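Local coordinates for hypothetical protein (Neisseria meningitidis Z2491, PDB 2F46), which is a putative phosphatase, probably a nonclassical, eukaryotic-like enzyme that hydrolyses phosphate esters, at residues Thr45-Arg50 with His77-Thr82; Pro28-Ala33 with Pro104-Cys109. One frame throughout, in Å; residues are numbered along the deposited sequence. Where two conformers were deposited one is given.

Contact 1. Residues Thr45-Arg50 with His77-Thr82; sequences TIICNR and HHQPVT. Unlike the reference sequence in segment 45-50: Ile-46 (reference Val).
The His-78 ring turns back onto segment 45-50. Its CG is anti to the backbone N (chi1 -161°). His-78 NE2 donates to Arg-50 O at 2.9 Å, and the N-H points almost straight at the oxygen (167°). The oxygen lies in the ring plane, but NE2 sits above the carbonyl plane, not on a lone pair. Cys-48 SG approaches the ring obliquely, 3.7 Å from His-78 CD2. The same sulfur accepts a hydrogen bond from Arg-50 N. Pro-80 CG lies above one face of the His-78 ring, offset toward its rim.

Asn-49 and Gln-79 run side by side, with their amide planes 72° apart. Asn-49 ND2 donates to Gln-79 O at 3.0 Å, on an in-plane lone pair. Its bond to Gln-79 OE1 is weak. Gln-79 NE2 is bound elsewhere, to Asp-90 O.

Behind these lies the parallel pairing of strands 45-48 and 75-78. Cys-48 N donates to His-77 O at 2.9 Å, and Gln-79 N donates to Cys-48 O at 2.7 Å. Past the strand ends, Val-81 N still reaches Asn-49 O. Helix 61-68 links the two strands as a beta-alpha-beta unit.

Further out, the Arg-50 guanidinium forms salt bridges with Glu-54 and Glu-55. The bond to Arg-50 O implies a proton on His-78 NE2. It also ties the backbone of Arg-50 to the neighbouring strand end.

Contact 2. Residues Pro28-Ala33 with Pro104-Cys109; sequences PQLTKA and PVLAYC
Pro-28 follows strand 24-27 and brings its carbonyl to the strand across from it. Pro-28 O lies 3.8 Å from Tyr-108 CB. The next nitrogen, Gln-29 N, is 2.9 Å from Cys-109 O, but the angle is too poor for a hydrogen bond. The backbones of Gln-29 and Arg-110 are hydrogen-bonded.

The Gln-29 side chain starts with CG anti to the backbone N and then bends at chi2 (66°). The bend lays the amide alongside the Tyr-108 ring, with the two planes 85° apart. Gln-29 NE2 comes to 3.5 Å from Tyr-108 CE2. Both polar atoms of the amide have partners. Gln-29 NE2 donates to Leu-30 O at 3.0 Å, on a lone pair in the carbonyl plane, and also to a water. That water is 2.7 Å from Tyr-108 OH and joins the two side chains at their tips. OE1 accepts from Arg-50 NH1. These bonds fix the rotation of the amide.

The loop crosses beside the C-terminal end of strand 105-108, in the middle of the sheet. In cysteine-dependent phosphatases, with their central parallel sheet flanked by helices, the P-loop follows this end of the central strand. Cys-109, with Arg-110 and Arg-114 beyond it, is consistent with a related, nonclassical loop.

Leu-30 turns inward and crosses the tyrosine obliquely. Its CG sits over one face of the Tyr-108 ring, 4.0 Å from the centroid, in a CH-pi contact. Leu-30 CD1 reaches toward the rim, 3.5 Å from Tyr-108 CD1. The same methyl of Leu-30 meets Leu-106 CD2 at 4.1 Å. Tyr-108 CG takes the crowded position between the backbone N and the carbonyl carbon (chi1 74°). Phe-61 and Ile-64 of helix 61-68 also pack against the tyrosine, while Leu-68 of that helix touches Leu-30.

Contacts 1 and 2 have centres about 10 Å apart and lie on the same mixed sheet. Strand 105-108 of contact 2 is the parallel neighbour of strand 45-48 of contact 1. The two strands are directly joined, probably by hydrogen bonds from Leu-106 N to Thr-45 O and from Asn-49 N to Tyr-108 O. Cys-48 SG also packs against Tyr-108 OH. Along the chain, 28-33 comes first, then 45-50 and 77-82, and 104-109 last, so both segments of contact 1 fall between those of contact 2. Both contacts reach the C-terminal strand ends, where Cys-109 probably begins a phosphate-binding loop.

Contact 1. Residues Thr45-Arg50 with His77-Thr82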
loop_
_atom_site.group_PDB
_atom_site.type_symbol
_atom_site.label_atom_id
_atom_site.label_comp_id
_atom_site.label_asym_id
_atom_site.label_seq_id
_atom_site.Cartn_x
_atom_site.Cartn_y
_atom_site.Cartn_z
ATOM N N THR A 45 -4.896 3.625 10.036
ATOM C CA THR A 45 -4.549 4.531 8.934
ATOM C C THR A 45 -4.680 3.806 7.607
ATOM O O THR A 45 -4.247 2.665 7.468
ATOM C CB THR A 45 -3.104 5.013 9.051
ATOM O OG1 THR A 45 -2.907 5.554 10.362
ATOM C CG2 THR A 45 -2.748 6.047 7.985
ATOM N N ILE A 46 -5.318 4.476 6.640
ATOM C CA ILE A 46 -5.508 3.995 5.274
ATOM C C ILE A 46 -4.730 4.901 4.344
ATOM O O ILE A 46 -4.902 6.126 4.389
ATOM C CB ILE A 46 -7.000 4.038 4.852
ATOM C CG1 ILE A 46 -7.775 2.911 5.548
ATOM C CG2 ILE A 46 -7.186 3.999 3.321
ATOM C CD1 ILE A 46 -7.595 1.543 4.943
ATOM N N ILE A 47 -3.908 4.295 3.493
ATOM C CA ILE A 47 -3.223 4.972 2.394
ATOM C C ILE A 47 -3.725 4.360 1.073
ATOM O O ILE A 47 -3.671 3.132 0.869
ATOM C CB ILE A 47 -1.697 4.832 2.418
ATOM C CG1 ILE A 47 -1.142 5.419 3.722
ATOM C CG2 ILE A 47 -1.081 5.584 1.250
ATOM C CD1 ILE A 47 0.332 5.157 3.996
ATOM N N CYS A 48 -4.258 5.185 0.182
ATOM C CA CYS A 48 -4.657 4.786 -1.131
ATOM C C CYS A 48 -3.675 5.252 -2.137
ATOM O O CYS A 48 -3.442 6.475 -2.257
ATOM C CB CYS A 48 -6.003 5.364 -1.487
ATOM S SG CYS A 48 -6.546 5.103 -3.157
ATOM N N ASN A 49 -3.094 4.290 -2.846
ATOM C CA ASN A 49 -2.069 4.605 -3.855
ATOM C C ASN A 49 -2.540 4.564 -5.298
ATOM O O ASN A 49 -1.747 4.465 -6.216
ATOM C CB ASN A 49 -0.798 3.733 -3.673
ATOM C CG ASN A 49 -0.057 4.007 -2.382
ATOM O OD1 ASN A 49 0.184 3.091 -1.573
ATOM N ND2 ASN A 49 0.388 5.265 -2.184
ATOM N N ARG A 50 -3.872 4.605 -5.450
ATOM C CA ARG A 50 -4.554 4.457 -6.729
ATOM C C ARG A 50 -5.229 5.758 -7.098
ATOM O O ARG A 50 -6.047 6.249 -6.324
ATOM C CB ARG A 50 -5.627 3.348 -6.664
ATOM C CG ARG A 50 -6.086 2.911 -8.017
ATOM C CD ARG A 50 -7.112 1.821 -7.901
ATOM N NE ARG A 50 -7.357 1.298 -9.210
ATOM C CZ ARG A 50 -8.238 0.360 -9.500
ATOM N NH1 ARG A 50 -9.022 -0.153 -8.570
ATOM N NH2 ARG A 50 -8.325 -0.059 -10.746
ATOM N N HIS A 77 -5.084 8.902 3.772
ATOM C CA HIS A 77 -4.201 9.621 2.866
ATOM C C HIS A 77 -4.405 9.108 1.471
ATOM O O HIS A 77 -4.260 7.923 1.220
ATOM C CB HIS A 77 -2.731 9.449 3.264
ATOM C CG HIS A 77 -2.446 9.863 4.657
ATOM N ND1 HIS A 77 -2.438 11.178 5.058
ATOM C CD2 HIS A 77 -2.233 9.131 5.776
ATOM C CE1 HIS A 77 -2.176 11.242 6.348
ATOM N NE2 HIS A 77 -2.056 10.015 6.817
ATOM N N HIS A 78 -4.668 10.003 0.522
ATOM C CA HIS A 78 -4.707 9.682 -0.887
ATOM C C HIS A 78 -3.397 10.076 -1.568
ATOM O O HIS A 78 -3.060 11.271 -1.700
ATOM C CB HIS A 78 -5.881 10.372 -1.579
ATOM C CG HIS A 78 -6.252 9.762 -2.884
ATOM N ND1 HIS A 78 -7.240 10.294 -3.704
ATOM C CD2 HIS A 78 -5.780 8.682 -3.534
ATOM C CE1 HIS A 78 -7.343 9.561 -4.792
ATOM N NE2 HIS A 78 -6.473 8.565 -4.709
ATOM N N GLN A 79 -2.607 9.048 -1.911
ATOM C CA GLN A 79 -1.280 9.241 -2.451
ATOM C C GLN A 79 -1.242 8.503 -3.773
ATOM O O GLN A 79 -0.567 7.478 -3.942
ATOM C CB GLN A 79 -0.197 8.755 -1.478
ATOM C CG GLN A 79 1.207 9.079 -2.038
ATOM C CD GLN A 79 2.353 8.191 -1.603
ATOM O OE1 GLN A 79 2.189 7.249 -0.791
ATOM N NE2 GLN A 79 3.533 8.470 -2.163
ATOM N N PRO A 80 -1.971 9.004 -4.767
ATOM C CA PRO A 80 -2.074 8.288 -6.012
ATOM C C PRO A 80 -0.735 8.266 -6.791
ATOM O O PRO A 80 -0.018 9.272 -6.863
ATOM C CB PRO A 80 -3.153 9.069 -6.763
ATOM C CG PRO A 80 -2.989 10.415 -6.260
ATOM C CD PRO A 80 -2.684 10.294 -4.825
ATOM N N VAL A 81 -0.409 7.090 -7.325
ATOM C CA VAL A 81 0.701 6.912 -8.249
ATOM C C VAL A 81 0.314 5.921 -9.333
ATOM O O VAL A 81 -0.686 5.194 -9.226
ATOM C CB VAL A 81 1.968 6.410 -7.533
ATOM C CG1 VAL A 81 2.351 7.335 -6.354
ATOM C CG2 VAL A 81 1.777 4.974 -7.031
ATOM N N THR A 82 1.119 5.837 -10.381
ATOM C CA THR A 82 1.128 4.682 -11.258
ATOM C C THR A 82 2.472 3.962 -11.123
ATOM O O THR A 82 3.500 4.587 -10.805
ATOM C CB THR A 82 0.851 5.037 -12.730
ATOM O OG1 THR A 82 1.949 5.793 -13.204
ATOM C CG2 THR A 82 -0.444 5.835 -12.855
#

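Contact 2. Residues Pro28-Ala33 with Pro104-Cys109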
loop_
_atom_site.group_PDB
_atom_site.type_symbol
_atom_site.label_atom_id
_atom_site.label_comp_id
_atom_site.label_asym_id
_atom_site.label_seq_id
_atom_site.Cartn_x
_atom_site.Cartn_y
_atom_site.Cartn_z
ATOM N N PRO A 28 -5.421 -5.385 -2.438
ATOM C CA PRO A 28 -6.053 -4.924 -3.629
ATOM C C PRO A 28 -7.193 -3.971 -3.324
ATOM O O PRO A 28 -7.491 -3.643 -2.145
ATOM C CB PRO A 28 -6.591 -6.206 -4.283
ATOM C CG PRO A 28 -6.622 -7.174 -3.244
ATOM C CD PRO A 28 -5.696 -6.804 -2.179
ATOM N N GLN A 29 -7.881 -3.498 -4.348
ATOM C CA GLN A 29 -8.891 -2.456 -4.177
ATOM C C GLN A 29 -9.905 -2.753 -3.087
ATOM O O GLN A 29 -10.536 -3.823 -3.098
ATOM C CB GLN A 29 -9.634 -2.245 -5.486
ATOM C CG GLN A 29 -10.753 -1.280 -5.449
ATOM C CD GLN A 29 -10.307 0.134 -5.198
ATOM O OE1 GLN A 29 -9.368 0.621 -5.867
ATOM N NE2 GLN A 29 -10.962 0.828 -4.255
ATOM N N LEU A 30 -10.058 -1.823 -2.178
ATOM C CA LEU A 30 -11.009 -1.963 -1.093
ATOM C C LEU A 30 -12.421 -1.710 -1.580
ATOM O O LEU A 30 -12.660 -0.934 -2.519
ATOM C CB LEU A 30 -10.708 -1.013 0.062
ATOM C CG LEU A 30 -9.367 -1.271 0.721
ATOM C CD1 LEU A 30 -9.162 -0.301 1.867
ATOM C CD2 LEU A 30 -9.146 -2.683 1.142
ATOM N N THR A 31 -13.351 -2.379 -0.897
ATOM C CA THR A 31 -14.783 -2.233 -1.155
ATOM C C THR A 31 -15.471 -2.031 0.193
ATOM O O THR A 31 -14.870 -2.234 1.236
ATOM C CB THR A 31 -15.355 -3.482 -1.781
ATOM O OG1 THR A 31 -15.247 -4.551 -0.838
ATOM C CG2 THR A 31 -14.583 -3.832 -3.045
ATOM N N LYS A 32 -16.746 -1.652 0.167
ATOM C CA LYS A 32 -17.522 -1.497 1.404
ATOM C C LYS A 32 -17.508 -2.761 2.253
ATOM O O LYS A 32 -17.468 -2.700 3.477
ATOM C CB LYS A 32 -18.967 -1.176 1.053
ATOM C CG LYS A 32 -19.809 -0.835 2.228
ATOM C CD LYS A 32 -21.199 -0.445 1.769
ATOM C CE LYS A 32 -22.012 0.029 2.938
ATOM N NZ LYS A 32 -23.312 0.589 2.472
ATOM N N ALA A 33 -17.528 -3.908 1.582
ATOM C CA ALA A 33 -17.529 -5.188 2.232
ATOM C C ALA A 33 -16.290 -5.458 3.065
ATOM O O ALA A 33 -16.310 -6.357 3.881
ATOM C CB ALA A 33 -17.709 -6.290 1.207
ATOM N N PRO A 104 -1.952 -0.020 13.167
ATOM C CA PRO A 104 -1.366 -0.372 11.887
ATOM C C PRO A 104 -1.912 0.447 10.713
ATOM O O PRO A 104 -3.029 0.969 10.782
ATOM C CB PRO A 104 -1.742 -1.866 11.715
ATOM C CG PRO A 104 -2.834 -2.127 12.595
ATOM C CD PRO A 104 -2.890 -1.051 13.639
ATOM N N VAL A 105 -1.117 0.456 9.639
ATOM C CA VAL A 105 -1.451 1.121 8.370
ATOM C C VAL A 105 -1.899 0.049 7.385
ATOM O O VAL A 105 -1.311 -1.032 7.355
ATOM C CB VAL A 105 -0.234 1.870 7.779
ATOM C CG1 VAL A 105 -0.627 2.521 6.480
ATOM C CG2 VAL A 105 0.325 2.929 8.768
ATOM N N LEU A 106 -2.935 0.330 6.597
ATOM C CA LEU A 106 -3.293 -0.472 5.435
ATOM C C LEU A 106 -3.129 0.406 4.195
ATOM O O LEU A 106 -3.817 1.444 4.077
ATOM C CB LEU A 106 -4.745 -0.933 5.529
ATOM C CG LEU A 106 -5.351 -1.666 4.330
ATOM C CD1 LEU A 106 -4.564 -2.801 3.869
ATOM C CD2 LEU A 106 -6.766 -2.107 4.722
ATOM N N ALA A 107 -2.294 -0.032 3.278
ATOM C CA ALA A 107 -2.142 0.622 1.975
ATOM C C ALA A 107 -2.766 -0.226 0.892
ATOM O O ALA A 107 -2.648 -1.455 0.913
ATOM C CB ALA A 107 -0.699 0.902 1.661
ATOM N N TYR A 108 -3.455 0.401 -0.055
ATOM C CA TYR A 108 -4.044 -0.362 -1.162
ATOM C C TYR A 108 -3.893 0.335 -2.528
ATOM O O TYR A 108 -3.675 1.559 -2.596
ATOM C CB TYR A 108 -5.534 -0.666 -0.952
ATOM C CG TYR A 108 -6.496 0.496 -1.134
ATOM C CD1 TYR A 108 -6.787 1.351 -0.109
ATOM C CD2 TYR A 108 -7.141 0.713 -2.351
ATOM C CE1 TYR A 108 -7.715 2.382 -0.235
ATOM C CE2 TYR A 108 -8.070 1.728 -2.492
ATOM C CZ TYR A 108 -8.338 2.591 -1.445
ATOM O OH TYR A 108 -9.239 3.609 -1.621
ATOM N N CYS A 109 -3.931 -0.452 -3.592
ATOM C CA CYS A 109 -4.083 0.128 -4.901
ATOM C C CYS A 109 -5.046 -0.823 -5.583
ATOM O O CYS A 109 -5.944 -1.392 -4.950
ATOM C CB CYS A 109 -2.726 0.364 -5.601
ATOM S SG CYS A 109 -1.896 -1.027 -6.403
HETATM O O HOH W 1 -10.265 3.958 -4.058
#